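Local atomic coordinates of Beta/alpha-amylase (Paenibacillus polymyxa, PDB entry 3VOC), a protein that hydrolyses alpha-1,4-glucosidic linkages in starch-like polysaccharides, splitting maltose units from non-reducing chain ends in the beta-amylase domain that makes up this chain. Residues G179-F183 with G295-A299; I222-T226 with Y241-F245; D229-T233 with P290-H294; H284-P290 with P333-P338; C323-S327 with K371-I376. All coordinates share one frame; numbering follows the deposited sequence.

Contact 1: G179-F183 with G295-A299; sequences GRGKF and GTEQA. With EDO (1,2-ethanediol), chain E.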
# COMPACT_ATOMS: atom_id res chain seq x y z
N GLY A 179 4.03 -17.62 -6.50
CA GLY A 179 4.92 -17.84 -5.35
C GLY A 179 4.40 -17.08 -4.13
O GLY A 179 3.90 -15.95 -4.25
N ARG A 180 4.49 -17.69 -2.96
CA ARG A 180 3.99 -17.00 -1.76
C ARG A 180 4.89 -15.83 -1.40
O ARG A 180 4.51 -14.98 -0.59
CB ARG A 180 3.87 -17.95 -0.56
CG ARG A 180 5.18 -18.55 -0.13
CD ARG A 180 5.35 -18.69 1.40
NE ARG A 180 6.75 -19.09 1.58
CZ ARG A 180 7.65 -18.46 2.32
NH1 ARG A 180 7.32 -17.43 3.09
NH2 ARG A 180 8.90 -18.91 2.32
N GLY A 181 6.07 -15.79 -2.01
CA GLY A 181 7.08 -14.81 -1.65
C GLY A 181 7.86 -15.28 -0.45
O GLY A 181 7.92 -16.49 -0.16
N LYS A 182 8.48 -14.33 0.27
CA LYS A 182 9.35 -14.68 1.39
C LYS A 182 9.19 -13.68 2.53
O LYS A 182 8.88 -12.50 2.28
CB LYS A 182 10.83 -14.73 0.95
CG LYS A 182 11.15 -15.88 0.01
CD LYS A 182 12.57 -15.84 -0.53
CE LYS A 182 12.79 -16.99 -1.54
NZ LYS A 182 14.20 -16.94 -2.07
N PHE A 183 9.39 -14.15 3.77
CA PHE A 183 9.51 -13.26 4.93
C PHE A 183 10.68 -12.28 4.75
O PHE A 183 11.66 -12.61 4.09
CB PHE A 183 9.69 -14.06 6.24
CG PHE A 183 8.46 -14.83 6.66
CD1 PHE A 183 8.49 -16.21 6.77
CD2 PHE A 183 7.27 -14.17 6.95
CE1 PHE A 183 7.36 -16.93 7.15
CE2 PHE A 183 6.12 -14.89 7.34
CZ PHE A 183 6.17 -16.27 7.44
N GLY A 295 -0.20 -18.23 2.91
CA GLY A 295 1.25 -18.05 2.93
C GLY A 295 1.69 -16.72 2.36
O GLY A 295 2.65 -16.11 2.87
N THR A 296 0.99 -16.24 1.33
CA THR A 296 1.35 -14.96 0.68
C THR A 296 1.07 -13.76 1.60
O THR A 296 1.92 -12.89 1.79
CB THR A 296 0.62 -14.81 -0.66
OG1 THR A 296 0.78 -16.02 -1.42
CG2 THR A 296 1.16 -13.61 -1.46
N GLU A 297 -0.15 -13.75 2.14
CA GLU A 297 -0.57 -12.75 3.11
C GLU A 297 0.39 -12.69 4.30
O GLU A 297 0.78 -11.60 4.73
CB GLU A 297 -1.98 -13.06 3.60
CG GLU A 297 -3.06 -12.90 2.53
CD GLU A 297 -4.34 -13.68 2.85
OE1 GLU A 297 -5.29 -13.06 3.35
OE2 GLU A 297 -4.39 -14.91 2.56
N GLN A 298 0.75 -13.85 4.84
CA GLN A 298 1.64 -13.89 6.01
C GLN A 298 3.03 -13.31 5.69
O GLN A 298 3.56 -12.51 6.48
CB GLN A 298 1.71 -15.31 6.58
CG GLN A 298 0.41 -15.66 7.32
CD GLN A 298 0.25 -17.12 7.70
OE1 GLN A 298 1.17 -17.92 7.60
NE2 GLN A 298 -0.96 -17.47 8.15
N ALA A 299 3.60 -13.69 4.54
CA ALA A 299 4.91 -13.15 4.15
C ALA A 299 4.87 -11.64 3.98
O ALA A 299 5.84 -10.94 4.30
CB ALA A 299 5.43 -13.83 2.89
C1 EDO E . -3.61 -14.14 6.78
O1 EDO E . -2.86 -14.75 7.83
C2 EDO E . -4.87 -13.54 7.39
O2 EDO E . -5.77 -14.61 7.67
O HOH W 1 3.96 -12.40 -0.06
O HOH W 2 4.76 -17.16 4.24
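Arg180 and Phe183, in the long loop that follows strand 153-156, pack against Thr296 and Ala299 on helix 295-300, a loop-on-helix contact bridged by water and crossed by no direct hydrogen bond. The carbonyl of Arg180 is its hub: Thr296 CA approaches Arg180 O at 3.4 Å in a CA-H...O contact, and one water donates to both Arg180 O and Thr296 O. A second water accepts from Arg180 NH1, 2.8 Å away, and donates to Gly295 O. Glycine suits position 295, since a beta carbon there would crowd Arg180 CD. The small Ala299 lets the loop come close, its CB 3.7 Å from Lys182 O. Phe183, with CG anti to its carbonyl carbon (chi1 -69°), swings its ring back to the helix, where Gln298 O meets CE2 at the ring edge, 3.6 Å away. Were an alanine to replace Phe183, the ring filling the space beside Ala299 and Leu246 would be lost and a gap would probably open between loop and helix. Thr296 OG1 bonds to Trp285 O, and the Arg180 guanidinium forms salt bridges with Glu113 and Asp229. Charge pairs thus fix the arginine, while water satisfies the facing carbonyls.

Contact 2: I222-T226 with Y241-F245; sequences INPPT and YGKDF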
# COMPACT_ATOMS: atom_id res chain seq x y z
N ILE A 222 17.94 -16.62 18.64
CA ILE A 222 16.57 -16.37 18.20
C ILE A 222 16.61 -15.80 16.79
O ILE A 222 17.28 -14.80 16.54
CB ILE A 222 15.85 -15.38 19.13
CG1 ILE A 222 15.71 -15.97 20.54
CG2 ILE A 222 14.49 -14.96 18.53
CD1 ILE A 222 15.25 -14.95 21.58
N ASN A 223 15.88 -16.44 15.89
CA ASN A 223 15.81 -16.01 14.50
C ASN A 223 14.39 -16.10 13.96
O ASN A 223 13.58 -16.85 14.50
CB ASN A 223 16.71 -16.90 13.65
CG ASN A 223 18.17 -16.60 13.85
OD1 ASN A 223 18.65 -15.55 13.44
ND2 ASN A 223 18.89 -17.52 14.48
N PRO A 224 14.09 -15.36 12.87
CA PRO A 224 12.85 -15.60 12.13
C PRO A 224 12.92 -17.00 11.49
O PRO A 224 13.97 -17.64 11.58
CB PRO A 224 12.88 -14.50 11.04
CG PRO A 224 13.79 -13.47 11.58
CD PRO A 224 14.86 -14.25 12.28
N PRO A 225 11.82 -17.47 10.86
CA PRO A 225 11.83 -18.82 10.29
C PRO A 225 12.99 -19.00 9.33
O PRO A 225 13.25 -18.13 8.52
CB PRO A 225 10.50 -18.89 9.54
CG PRO A 225 9.63 -17.98 10.33
CD PRO A 225 10.51 -16.83 10.67
N THR A 226 13.71 -20.10 9.50
CA THR A 226 14.91 -20.37 8.72
C THR A 226 14.54 -21.36 7.61
O THR A 226 15.40 -22.08 7.09
CB THR A 226 16.04 -20.91 9.62
OG1 THR A 226 15.52 -21.88 10.53
CG2 THR A 226 16.67 -19.77 10.41
N TYR A 241 6.01 -20.08 19.21
CA TYR A 241 7.06 -19.31 18.54
C TYR A 241 6.54 -18.65 17.26
O TYR A 241 6.76 -17.46 17.03
CB TYR A 241 8.27 -20.20 18.21
CG TYR A 241 9.09 -19.65 17.06
CD1 TYR A 241 9.98 -18.58 17.26
CD2 TYR A 241 8.98 -20.19 15.78
CE1 TYR A 241 10.73 -18.05 16.19
CE2 TYR A 241 9.72 -19.66 14.70
CZ TYR A 241 10.58 -18.59 14.91
OH TYR A 241 11.31 -18.10 13.84
N GLY A 242 5.87 -19.44 16.43
CA GLY A 242 5.37 -18.96 15.14
C GLY A 242 4.36 -17.84 15.29
O GLY A 242 4.38 -16.87 14.51
N LYS A 243 3.48 -17.96 16.29
CA LYS A 243 2.52 -16.91 16.58
C LYS A 243 3.21 -15.65 17.08
O LYS A 243 2.84 -14.56 16.68
CB LYS A 243 1.46 -17.37 17.59
CG LYS A 243 0.46 -18.38 17.03
CD LYS A 243 -0.43 -18.98 18.14
CE LYS A 243 -1.75 -19.51 17.57
NZ LYS A 243 -1.56 -20.42 16.39
N ASP A 244 4.20 -15.80 17.96
CA ASP A 244 4.99 -14.66 18.39
C ASP A 244 5.71 -13.98 17.22
O ASP A 244 5.75 -12.75 17.15
CB ASP A 244 6.01 -15.06 19.47
CG ASP A 244 5.48 -14.85 20.88
OD1 ASP A 244 4.74 -13.88 21.11
OD2 ASP A 244 5.82 -15.65 21.78
N PHE A 245 6.30 -14.78 16.33
CA PHE A 245 6.99 -14.19 15.18
C PHE A 245 6.01 -13.41 14.28
O PHE A 245 6.27 -12.26 13.93
CB PHE A 245 7.75 -15.22 14.33
CG PHE A 245 8.22 -14.65 13.02
CD1 PHE A 245 9.24 -13.70 12.99
CD2 PHE A 245 7.59 -15.01 11.83
CE1 PHE A 245 9.65 -13.13 11.80
CE2 PHE A 245 8.00 -14.45 10.62
CZ PHE A 245 9.05 -13.50 10.62
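Phe245 points from helix 240-268 at the Pro224-Pro225 pair. From CB, which points toward the loop, CG continues anti to the backbone N (chi1 168°). CG and CD1 lie near Pro225 CD, CD1 also near Pro224 CA; CD2 is 3.6 Å and CE2 3.5 Å from Pro225 CD. CE1 turns to the other proline, 3.6 Å from Pro224 CB, while CZ at the tip lies near both. Pro225 CD stands over the ring centre, 3.5 Å from the centroid and 14° off the normal, a CH-pi contact suited to a proline CD, whose hydrogens are polarised by the adjoining nitrogen. A leucine in place of Phe245 would remove this flat face and is likely to leave Pro225 CD without its CH-pi partner. One turn earlier, Tyr241 sends its OH to Asn223 O, donating over 2.7 Å with a C=O...donor angle of 137°. Its far end thus grips the loop by a polar bond beside the apolar one. The two aromatics, four residues apart, project from one side of the helix, which leads from the excursion after strand 153-156 to strand 275-279, a beta-alpha-beta unit of the TIM barrel.

Contact 3: D229-T233 with P290-H294; sequences DGFYT and PAMPH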
# COMPACT_ATOMS: atom_id res chain seq x y z
N ASP A 229 8.80 -21.79 3.55
CA ASP A 229 7.82 -22.59 2.83
C ASP A 229 7.05 -23.55 3.72
O ASP A 229 5.82 -23.68 3.58
CB ASP A 229 8.46 -23.36 1.69
CG ASP A 229 8.08 -22.79 0.34
OD1 ASP A 229 7.87 -21.55 0.23
OD2 ASP A 229 8.00 -23.60 -0.61
N GLY A 230 7.75 -24.21 4.62
CA GLY A 230 7.14 -25.23 5.47
C GLY A 230 6.66 -24.69 6.80
O GLY A 230 6.44 -25.44 7.74
N PHE A 231 6.46 -23.38 6.88
CA PHE A 231 6.21 -22.74 8.15
C PHE A 231 4.87 -23.19 8.74
O PHE A 231 4.73 -23.30 9.94
CB PHE A 231 6.34 -21.22 8.03
CG PHE A 231 6.20 -20.50 9.34
CD1 PHE A 231 7.14 -20.66 10.35
CD2 PHE A 231 5.11 -19.67 9.56
CE1 PHE A 231 6.99 -20.00 11.56
CE2 PHE A 231 4.96 -19.01 10.77
CZ PHE A 231 5.90 -19.18 11.76
N TYR A 232 3.89 -23.49 7.88
CA TYR A 232 2.65 -24.08 8.39
C TYR A 232 2.81 -25.57 8.69
O TYR A 232 2.57 -26.03 9.83
CB TYR A 232 1.46 -23.83 7.44
CG TYR A 232 0.17 -24.46 7.91
CD1 TYR A 232 -0.63 -23.85 8.89
CD2 TYR A 232 -0.26 -25.70 7.39
CE1 TYR A 232 -1.82 -24.44 9.32
CE2 TYR A 232 -1.44 -26.30 7.82
CZ TYR A 232 -2.21 -25.67 8.79
OH TYR A 232 -3.37 -26.28 9.20
N THR A 233 3.24 -26.33 7.68
CA THR A 233 3.29 -27.79 7.77
C THR A 233 4.28 -28.37 8.80
O THR A 233 4.10 -29.52 9.25
CB THR A 233 3.56 -28.44 6.39
OG1 THR A 233 4.64 -27.78 5.75
CG2 THR A 233 2.33 -28.34 5.51
N PRO A 290 -3.41 -26.04 0.64
CA PRO A 290 -3.45 -26.91 1.83
C PRO A 290 -2.14 -26.93 2.63
O PRO A 290 -2.18 -27.01 3.86
CB PRO A 290 -3.76 -28.30 1.25
CG PRO A 290 -3.35 -28.23 -0.20
CD PRO A 290 -3.58 -26.80 -0.62
N ALA A 291 -1.01 -26.81 1.94
CA ALA A 291 0.32 -26.92 2.56
C ALA A 291 0.84 -25.58 3.11
O ALA A 291 1.69 -25.57 4.01
CB ALA A 291 1.34 -27.50 1.54
N MET A 292 0.37 -24.47 2.57
CA MET A 292 0.79 -23.15 3.05
C MET A 292 -0.38 -22.15 3.06
O MET A 292 -0.30 -21.10 2.40
CB MET A 292 1.98 -22.62 2.24
CG MET A 292 1.74 -22.57 0.71
SD MET A 292 2.94 -21.63 -0.25
CE MET A 292 4.44 -22.52 0.22
N PRO A 293 -1.46 -22.45 3.81
CA PRO A 293 -2.65 -21.60 3.75
C PRO A 293 -2.31 -20.16 4.17
O PRO A 293 -1.64 -19.93 5.19
CB PRO A 293 -3.62 -22.26 4.75
CG PRO A 293 -2.72 -22.98 5.72
CD PRO A 293 -1.56 -23.45 4.90
N HIS A 294 -2.76 -19.21 3.34
CA HIS A 294 -2.51 -17.78 3.58
C HIS A 294 -1.01 -17.43 3.60
O HIS A 294 -0.62 -16.42 4.20
CB HIS A 294 -3.24 -17.29 4.84
CG HIS A 294 -4.73 -17.52 4.79
ND1 HIS A 294 -5.57 -16.77 4.00
CD2 HIS A 294 -5.51 -18.46 5.38
CE1 HIS A 294 -6.81 -17.21 4.12
NE2 HIS A 294 -6.79 -18.24 4.95
O HOH W 3 3.95 -24.57 5.24
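Tyr232 and Pro293 join two surface loops of the TIM barrel, one in the excursion that precedes helix 240-268, the other running into helix 295-300. Pro293 lies over a face of the Tyr232 ring: its CG stands 3.8 Å from the ring centroid and only 6° off the normal, a CH-pi contact, while Pro293 CD is 3.6 Å from Tyr232 CD2. The proline crosses the tyrosine at about a right angle, and a rigid saturated ring on a broad aromatic face suits a place where no polar pair is made directly. With CG anti to the backbone N (chi1 178°), the tyrosine is carried out from its own backbone to this partner. Both loops follow neighbouring barrel strands, 153-156 and 275-279, so the contact ties together two successive excursions from the barrel. Pro293 also leads to His294, the N-cap residue of helix 295-300, whose ND1 is hydrogen-bonded to Glu297. Beside the rings, one water links the backbones with three bonds: it donates to Asp229 O at 2.7 Å and to Ala291 O at 2.8 Å, and accepts from Thr233 N at 3.1 Å. The same Ala291 O is approached by the methyl of Thr233, with CG2 at 3.2 Å. At the segment's start, Asp229 OD1 forms a salt bridge with Arg180 and lies 3.6 Å from Met292 CE, a doubtful touch because Met292 has two modelled conformers.

Contact 4: H284-P290 with P333-P338; sequences HWQMNNP and PNYSLP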
# COMPACT_ATOMS: atom_id res chain seq x y z
N HIS A 284 -3.92 -12.17 -2.72
CA HIS A 284 -5.05 -13.06 -2.94
C HIS A 284 -4.67 -14.49 -3.32
O HIS A 284 -5.54 -15.36 -3.40
CB HIS A 284 -5.98 -12.47 -4.03
CG HIS A 284 -5.31 -12.24 -5.35
ND1 HIS A 284 -5.09 -13.25 -6.27
CD2 HIS A 284 -4.80 -11.11 -5.90
CE1 HIS A 284 -4.47 -12.76 -7.32
NE2 HIS A 284 -4.28 -11.46 -7.13
N TRP A 285 -3.39 -14.74 -3.57
CA TRP A 285 -2.95 -16.07 -4.01
C TRP A 285 -2.35 -16.89 -2.87
O TRP A 285 -1.91 -16.32 -1.87
CB TRP A 285 -2.02 -15.96 -5.22
CG TRP A 285 -0.74 -15.18 -5.02
CD1 TRP A 285 0.51 -15.70 -4.83
CD2 TRP A 285 -0.58 -13.75 -5.07
NE1 TRP A 285 1.43 -14.68 -4.73
CE2 TRP A 285 0.79 -13.48 -4.88
CE3 TRP A 285 -1.46 -12.67 -5.25
CZ2 TRP A 285 1.31 -12.18 -4.85
CZ3 TRP A 285 -0.94 -11.36 -5.22
CH2 TRP A 285 0.43 -11.14 -5.02
N GLN A 286 -2.38 -18.21 -3.01
CA GLN A 286 -2.05 -19.14 -1.90
C GLN A 286 -2.95 -19.00 -0.67
O GLN A 286 -2.58 -19.41 0.44
CB GLN A 286 -0.56 -19.05 -1.51
CG GLN A 286 0.40 -19.19 -2.69
CD GLN A 286 0.18 -20.48 -3.49
OE1 GLN A 286 -0.50 -21.40 -3.04
NE2 GLN A 286 0.75 -20.54 -4.68
N MET A 287 -4.14 -18.43 -0.85
CA MET A 287 -5.06 -18.30 0.26
C MET A 287 -5.49 -19.67 0.78
O MET A 287 -5.46 -19.90 1.99
CB MET A 287 -6.30 -17.45 -0.13
CG MET A 287 -6.01 -15.94 -0.20
SD MET A 287 -7.43 -15.05 -0.88
CE MET A 287 -8.62 -15.24 0.47
N ASN A 288 -5.89 -20.57 -0.12
CA ASN A 288 -6.39 -21.88 0.30
C ASN A 288 -5.48 -23.06 -0.07
O ASN A 288 -5.94 -24.18 -0.18
CB ASN A 288 -7.82 -22.12 -0.23
CG ASN A 288 -7.88 -22.11 -1.73
OD1 ASN A 288 -7.28 -21.24 -2.37
ND2 ASN A 288 -8.62 -23.06 -2.32
N ASN A 289 -4.19 -22.79 -0.24
CA ASN A 289 -3.20 -23.84 -0.44
C ASN A 289 -3.17 -24.73 0.80
O ASN A 289 -2.96 -24.24 1.91
CB ASN A 289 -1.82 -23.22 -0.71
CG ASN A 289 -0.77 -24.25 -1.14
OD1 ASN A 289 -0.07 -24.07 -2.13
ND2 ASN A 289 -0.65 -25.31 -0.38
N PRO A 290 -3.41 -26.04 0.64
CA PRO A 290 -3.45 -26.91 1.83
C PRO A 290 -2.14 -26.93 2.63
O PRO A 290 -2.18 -27.01 3.86
CB PRO A 290 -3.76 -28.30 1.25
CG PRO A 290 -3.35 -28.23 -0.20
CD PRO A 290 -3.58 -26.80 -0.62
N PRO A 333 -2.78 -24.27 -9.34
CA PRO A 333 -1.80 -24.02 -8.29
C PRO A 333 -1.84 -22.59 -7.69
O PRO A 333 -1.03 -22.31 -6.81
CB PRO A 333 -0.47 -24.24 -9.01
CG PRO A 333 -0.74 -23.71 -10.40
CD PRO A 333 -2.23 -23.97 -10.68
N ASN A 334 -2.73 -21.72 -8.15
CA ASN A 334 -2.72 -20.31 -7.70
C ASN A 334 -3.37 -20.09 -6.35
O ASN A 334 -3.01 -19.15 -5.60
CB ASN A 334 -3.37 -19.41 -8.76
CG ASN A 334 -2.63 -19.44 -10.08
OD1 ASN A 334 -1.44 -19.79 -10.13
ND2 ASN A 334 -3.30 -19.08 -11.15
N TYR A 335 -4.34 -20.96 -6.04
CA TYR A 335 -5.11 -20.92 -4.82
C TYR A 335 -5.57 -19.49 -4.52
O TYR A 335 -5.33 -18.96 -3.44
CB TYR A 335 -4.32 -21.52 -3.66
CG TYR A 335 -4.11 -23.02 -3.79
CD1 TYR A 335 -5.16 -23.91 -3.55
CD2 TYR A 335 -2.87 -23.53 -4.19
CE1 TYR A 335 -4.98 -25.29 -3.68
CE2 TYR A 335 -2.68 -24.92 -4.31
CZ TYR A 335 -3.73 -25.78 -4.05
OH TYR A 335 -3.55 -27.14 -4.18
N SER A 336 -6.23 -18.90 -5.51
CA SER A 336 -6.51 -17.46 -5.51
C SER A 336 -8.00 -17.20 -5.25
O SER A 336 -8.85 -17.62 -6.03
CB SER A 336 -6.10 -16.85 -6.85
OG SER A 336 -6.49 -15.50 -6.93
N LEU A 337 -8.29 -16.47 -4.18
CA LEU A 337 -9.67 -16.17 -3.81
C LEU A 337 -9.86 -14.67 -3.53
O LEU A 337 -10.25 -14.29 -2.43
CB LEU A 337 -10.10 -17.02 -2.61
CG LEU A 337 -10.17 -18.53 -2.83
CD1 LEU A 337 -10.22 -19.27 -1.49
CD2 LEU A 337 -11.38 -18.89 -3.72
N PRO A 338 -9.58 -13.81 -4.53
CA PRO A 338 -9.61 -12.36 -4.30
C PRO A 338 -10.97 -11.82 -3.95
O PRO A 338 -11.06 -10.85 -3.21
CB PRO A 338 -9.14 -11.76 -5.65
CG PRO A 338 -9.40 -12.85 -6.66
CD PRO A 338 -9.18 -14.14 -5.91
O HOH W 4 0.90 -23.65 -5.65
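Pro333 O meets Gln286: Gln286 NE2 donates to it over 3.3 Å, nearly along the C=O axis, with Pro333 O lying 30° out of the plane of the Gln286 amide, and a water bridges the same two atoms. NE2 also bonds to Pro178 O. Asn334 O accepts from Gln286 N at 2.8 Å in an almost straight bond (174°). The carbonyl of Tyr335 accepts from Met287 N at 2.9 Å. The broad Tyr335 ring receives Asn289 CA over one face, 3.6 Å from the centroid, with Asn288 OD1 in plane at the edge and Pro290 CD lying obliquely by CZ. Asn288 itself is anchored through ND2 to Gly330 O. Ser336 OG, anti to the backbone N (chi1 174°), is brought near the plane of the His284 imidazole, 2.7 Å from ND1, in a hydrogen bond that helps fix the ring's rotation; Trp285 CE3 lies over one ring face. The arrangement is consistent with Ser336 positioning, from the second shell, an imidazole that probably binds substrate. Leu337, at the N-cap of helix 338-352, gives its N to His284 O at 3.1 Å, and its CB lies against Met287 SD. Pro338 CB then packs on His284 CB at 3.6 Å. These loops follow adjacent barrel strands, 275-279 and 318-321. Leu341 of helix 338-352 supports His284 and Met287, while helix 295-300 lies against Gln286 and Met287.

Contact 5: C323-S327 with K371-I376; sequences CLEMS and KIEEKI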
# COMPACT_ATOMS: atom_id res chain seq x y z
N CYS A 323 -8.20 -5.37 -5.71
CA CYS A 323 -8.74 -6.62 -6.28
C CYS A 323 -10.26 -6.66 -6.40
O CYS A 323 -10.83 -7.74 -6.65
CB CYS A 323 -8.28 -7.87 -5.53
SG CYS A 323 -6.57 -7.93 -5.25
N LEU A 324 -10.91 -5.50 -6.29
CA LEU A 324 -12.36 -5.43 -6.40
C LEU A 324 -12.94 -5.98 -7.71
O LEU A 324 -14.12 -6.38 -7.77
CB LEU A 324 -12.86 -4.00 -6.16
CG LEU A 324 -13.24 -3.70 -4.72
CD1 LEU A 324 -12.02 -3.70 -3.79
CD2 LEU A 324 -13.94 -2.34 -4.66
N GLU A 325 -12.11 -6.02 -8.76
CA GLU A 325 -12.56 -6.47 -10.07
C GLU A 325 -12.46 -7.98 -10.30
O GLU A 325 -12.98 -8.50 -11.31
CB GLU A 325 -11.80 -5.73 -11.19
CG GLU A 325 -10.47 -6.35 -11.64
CD GLU A 325 -9.29 -6.14 -10.67
OE1 GLU A 325 -9.48 -5.70 -9.51
OE2 GLU A 325 -8.14 -6.45 -11.08
N MET A 326 -11.79 -8.68 -9.38
CA MET A 326 -11.44 -10.10 -9.58
C MET A 326 -12.46 -11.07 -8.99
O MET A 326 -13.12 -10.77 -8.01
CB MET A 326 -10.09 -10.41 -8.96
CG MET A 326 -8.92 -9.89 -9.73
SD MET A 326 -7.40 -10.45 -8.95
CE MET A 326 -6.27 -9.44 -9.93
N SER A 327 -12.54 -12.26 -9.60
CA SER A 327 -13.43 -13.32 -9.12
C SER A 327 -12.65 -14.39 -8.38
O SER A 327 -11.44 -14.54 -8.58
CB SER A 327 -14.19 -13.96 -10.29
OG SER A 327 -14.99 -13.01 -10.96
N LYS A 371 -18.21 -6.75 -11.27
CA LYS A 371 -17.64 -7.20 -10.00
C LYS A 371 -17.35 -6.04 -9.05
O LYS A 371 -17.66 -6.12 -7.87
CB LYS A 371 -16.39 -8.06 -10.20
CG LYS A 371 -16.64 -9.54 -9.84
CD LYS A 371 -16.73 -9.71 -8.32
CE LYS A 371 -16.83 -11.17 -7.92
NZ LYS A 371 -18.16 -11.78 -8.23
N ILE A 372 -16.78 -4.95 -9.59
CA ILE A 372 -16.51 -3.77 -8.77
C ILE A 372 -17.83 -3.23 -8.23
O ILE A 372 -17.93 -2.90 -7.05
CB ILE A 372 -15.75 -2.65 -9.55
CG1 ILE A 372 -14.33 -3.12 -9.92
CG2 ILE A 372 -15.65 -1.38 -8.69
CD1 ILE A 372 -13.74 -2.39 -11.11
N GLU A 373 -18.83 -3.15 -9.10
CA GLU A 373 -20.16 -2.67 -8.70
C GLU A 373 -20.72 -3.48 -7.53
O GLU A 373 -21.25 -2.90 -6.59
CB GLU A 373 -21.15 -2.73 -9.86
CG GLU A 373 -22.50 -2.08 -9.51
CD GLU A 373 -23.59 -2.42 -10.49
OE1 GLU A 373 -23.66 -3.59 -10.93
OE2 GLU A 373 -24.40 -1.53 -10.82
N GLU A 374 -20.60 -4.80 -7.60
CA GLU A 374 -21.06 -5.68 -6.51
C GLU A 374 -20.38 -5.32 -5.19
O GLU A 374 -21.04 -5.18 -4.15
CB GLU A 374 -20.85 -7.16 -6.89
CG GLU A 374 -20.96 -8.16 -5.73
CD GLU A 374 -20.06 -9.40 -5.90
OE1 GLU A 374 -19.66 -10.01 -4.89
OE2 GLU A 374 -19.76 -9.76 -7.05
N LYS A 375 -19.06 -5.15 -5.22
CA LYS A 375 -18.31 -4.87 -4.01
C LYS A 375 -18.65 -3.53 -3.39
O LYS A 375 -18.97 -3.45 -2.19
CB LYS A 375 -16.78 -5.01 -4.24
CG LYS A 375 -16.34 -6.44 -4.71
CD LYS A 375 -16.96 -7.53 -3.84
CE LYS A 375 -16.36 -8.93 -4.16
NZ LYS A 375 -17.13 -10.06 -3.53
N ILE A 376 -18.62 -2.47 -4.21
CA ILE A 376 -18.86 -1.12 -3.67
C ILE A 376 -20.28 -0.97 -3.08
O ILE A 376 -20.45 -0.23 -2.11
CB ILE A 376 -18.50 0.03 -4.68
CG1 ILE A 376 -19.34 -0.05 -5.96
CG2 ILE A 376 -17.00 -0.01 -5.01
CD1 ILE A 376 -19.03 1.07 -6.98
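Lys371 and Lys375 meet the loop 323-327 with their methylenes, while both ammonium groups turn to Glu374 of their own helix. Lys371 CB rests 3.6 Å from Glu325 O, and Lys375 CB lies 3.8 Å from Leu324 CG. Glu374 is held by both lysines: Lys371 NZ reaches OE2 at 2.8 Å on its syn lone pair, Lys375 NZ meets OE1 at 2.9 Å from above the carboxylate plane, and OE1 also pairs with Lys378. Lys375 NZ also forms a salt bridge with Asp343 of helix 338-352. The apolar part is carried by Leu324, whose CD2 lies 3.9 Å from Ile376 CG2 and whose CB is 4.1 Å from Ile372 CG1. Branched chains suit this buried side, where Phe384 of strand 383-386 also packs. A type I beta turn from Cys323 to Met326 brings Glu325 CA within 3.8 Å of Ile372 CG1. The Glu325 chain then bends at CG (chi2 -76°), and its two oxygens accept from Ala361 N and Leu362 N. The turn is thus tied to the loop carrying Asn360 and Ala361, which by similarity bind substrate. This is TIM-barrel packing: the loop after strand 318-321 lies on the helix that follows strand 356-359.

In the fold
Contacts 1 to 4 form a continuous group over the excursions that follow barrel strands 153-156, 275-279 and 318-321. Contact 1 lies centrally: Phe183 CD2 is 3.7 Å from Phe245 CE2 of contact 2, and Gly179 O, probably hydrogen-bonded, is 2.8 Å from Trp285 NE1 of contact 4. Contact 3 shares Pro290 with contact 4. Contact 5 touches contact 4 where His284 NE2 is 3.8 Å from Met326 SD. Contact 4 holds His284, which probably binds substrate, and contact 5 adjoins Asn360, about 3 Å from Glu325 between side chains. The Thr296 side chain is about 10 Å from that of Glu163, the predicted proton donor; contacts 2 and 3 lie away from the known and inferred sites.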